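Local coordinates for coat protein (PDB 6YFR) that forms the virus-like particle of an uncultured single-stranded RNA bacteriophage and probably encloses the viral genome as its coat, at residues Val35-Ser40 with Ser50-Tyr55. Numbering follows the deposited sequence.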
loop_
_atom_site.group_PDB
_atom_site.type_symbol
_atom_site.label_atom_id
_atom_site.label_comp_id
_atom_site.label_asym_id
_atom_site.label_seq_id
_atom_site.Cartn_x
_atom_site.Cartn_y
_atom_site.Cartn_z
ATOM N N VAL A 35 -51.938 -53.855 9.133
ATOM C CA VAL A 35 -52.180 -53.369 10.487
ATOM C C VAL A 35 -50.900 -53.578 11.286
ATOM O O VAL A 35 -50.366 -54.690 11.330
ATOM C CB VAL A 35 -53.362 -54.090 11.158
ATOM C CG1 VAL A 35 -53.680 -53.441 12.497
ATOM C CG2 VAL A 35 -54.583 -54.082 10.252
ATOM N N VAL A 36 -50.408 -52.517 11.912
ATOM C CA VAL A 36 -49.132 -52.537 12.615
ATOM C C VAL A 36 -49.374 -52.123 14.059
ATOM O O VAL A 36 -49.928 -51.047 14.314
ATOM C CB VAL A 36 -48.105 -51.609 11.948
ATOM C CG1 VAL A 36 -46.769 -51.690 12.668
ATOM C CG2 VAL A 36 -47.951 -51.960 10.478
ATOM N N GLN A 37 -48.963 -52.969 14.998
ATOM C CA GLN A 37 -48.935 -52.610 16.410
ATOM C C GLN A 37 -47.500 -52.318 16.824
ATOM O O GLN A 37 -46.590 -53.101 16.532
ATOM C CB GLN A 37 -49.515 -53.716 17.294
ATOM C CG GLN A 37 -49.459 -53.366 18.775
ATOM C CD GLN A 37 -49.870 -54.509 19.683
ATOM O OE1 GLN A 37 -50.288 -55.574 19.221
ATOM N NE2 GLN A 37 -49.751 -54.293 20.991
ATOM N N THR A 38 -47.305 -51.198 17.508
ATOM C CA THR A 38 -45.991 -50.726 17.921
ATOM C C THR A 38 -45.986 -50.521 19.428
ATOM O O THR A 38 -46.942 -49.974 19.984
ATOM C CB THR A 38 -45.632 -49.417 17.209
ATOM O OG1 THR A 38 -45.422 -49.676 15.816
ATOM C CG2 THR A 38 -44.382 -48.791 17.804
ATOM N N GLU A 39 -44.925 -50.975 20.090
ATOM C CA GLU A 39 -44.717 -50.706 21.511
ATOM C C GLU A 39 -43.317 -50.130 21.672
ATOM O O GLU A 39 -42.326 -50.859 21.562
ATOM C CB GLU A 39 -44.899 -51.969 22.352
ATOM C CG GLU A 39 -46.285 -52.586 22.255
ATOM C CD GLU A 39 -47.378 -51.684 22.802
ATOM O OE1 GLU A 39 -47.069 -50.778 23.606
ATOM O OE2 GLU A 39 -48.553 -51.885 22.430
ATOM N N SER A 40 -43.229 -48.825 21.927
ATOM C CA SER A 40 -41.936 -48.153 21.914
ATOM C C SER A 40 -41.719 -47.349 23.189
ATOM O O SER A 40 -42.662 -46.822 23.778
ATOM C CB SER A 40 -41.805 -47.241 20.687
ATOM O OG SER A 40 -42.955 -46.423 20.531
ATOM N N SER A 50 -48.091 -47.200 23.091
ATOM C CA SER A 50 -48.774 -48.304 22.430
ATOM C C SER A 50 -49.529 -47.738 21.236
ATOM O O SER A 50 -50.401 -46.881 21.408
ATOM C CB SER A 50 -49.739 -49.011 23.382
ATOM O OG SER A 50 -49.063 -49.587 24.485
ATOM N N LYS A 51 -49.200 -48.208 20.036
ATOM C CA LYS A 51 -49.785 -47.680 18.815
ATOM C C LYS A 51 -50.384 -48.798 17.972
ATOM O O LYS A 51 -49.854 -49.912 17.916
ATOM C CB LYS A 51 -48.741 -46.922 17.982
ATOM C CG LYS A 51 -48.172 -45.679 18.648
ATOM C CD LYS A 51 -47.125 -45.024 17.752
ATOM C CE LYS A 51 -46.519 -43.796 18.412
ATOM N NZ LYS A 51 -45.478 -43.159 17.558
ATOM N N ILE A 52 -51.495 -48.480 17.313
ATOM C CA ILE A 52 -52.079 -49.323 16.275
ATOM C C ILE A 52 -52.264 -48.463 15.032
ATOM O O ILE A 52 -52.753 -47.332 15.121
ATOM C CB ILE A 52 -53.423 -49.943 16.706
ATOM C CG1 ILE A 52 -53.283 -50.722 18.013
ATOM C CG2 ILE A 52 -53.962 -50.859 15.613
ATOM C CD1 ILE A 52 -52.734 -52.114 17.833
ATOM N N SER A 53 -51.882 -48.997 13.876
ATOM C CA SER A 53 -51.938 -48.257 12.625
ATOM C C SER A 53 -52.517 -49.144 11.537
ATOM O O SER A 53 -52.044 -50.264 11.328
ATOM C CB SER A 53 -50.547 -47.762 12.220
ATOM O OG SER A 53 -49.996 -46.926 13.225
ATOM N N VAL A 54 -53.539 -48.650 10.851
ATOM C CA VAL A 54 -54.147 -49.354 9.731
ATOM C C VAL A 54 -53.856 -48.544 8.479
ATOM O O VAL A 54 -54.304 -47.393 8.356
ATOM C CB VAL A 54 -55.656 -49.555 9.932
ATOM C CG1 VAL A 54 -56.241 -50.289 8.743
ATOM C CG2 VAL A 54 -55.916 -50.318 11.218
ATOM N N TYR A 55 -53.086 -49.138 7.567
ATOM C CA TYR A 55 -52.772 -48.547 6.271
ATOM C C TYR A 55 -53.513 -49.351 5.211
ATOM O O TYR A 55 -53.191 -50.523 4.980
ATOM C CB TYR A 55 -51.266 -48.566 6.008
ATOM C CG TYR A 55 -50.421 -47.985 7.118
ATOM C CD1 TYR A 55 -50.338 -46.613 7.310
ATOM C CD2 TYR A 55 -49.687 -48.809 7.963
ATOM C CE1 TYR A 55 -49.560 -46.076 8.321
ATOM C CE2 TYR A 55 -48.904 -48.282 8.976
ATOM C CZ TYR A 55 -48.845 -46.915 9.150
ATOM O OH TYR A 55 -48.069 -46.387 10.157
#
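V35 meets V54 across strands 35-40 and 50-55 as an antiparallel non-hydrogen-bonded pair; the two side chains lie alongside each other and point the same way, with V35 CG1 4.0 Å from V54 CG2. The same methyl also touches I52 CG2 (4.1 Å). V36 pairs with S53 through two backbone bonds, V36 N to S53 O (2.8 Å, 162° at the hydrogen) and S53 N to V36 O. Its CG2, anti to the carbonyl carbon, reaches the edge of the Y55 ring at CE2 (4.1 Å). K51 pairs with T38 through two bonds, K51 N to T38 O (2.9 Å) and T38 N to K51 O, and of its side chain CB lies nearest, against T38 CB. The strand directions differ by 163°, so the strands run antiparallel; as consecutive strands 34-41 and 47-59 they form a beta hairpin, central in the five-stranded coat-protein sheet between strands 16-22 and 70-82. V35, Q37, E39, S50 and I52 share the face packed against a second subunit, where F104 of the second subunit packs on V35 and its M101 on I52. There Q37 NE2 donates to the anti lone pair of E39 OE2 (3.1 Å), nearly in its own amide plane, and also bonds S111 OG of that subunit.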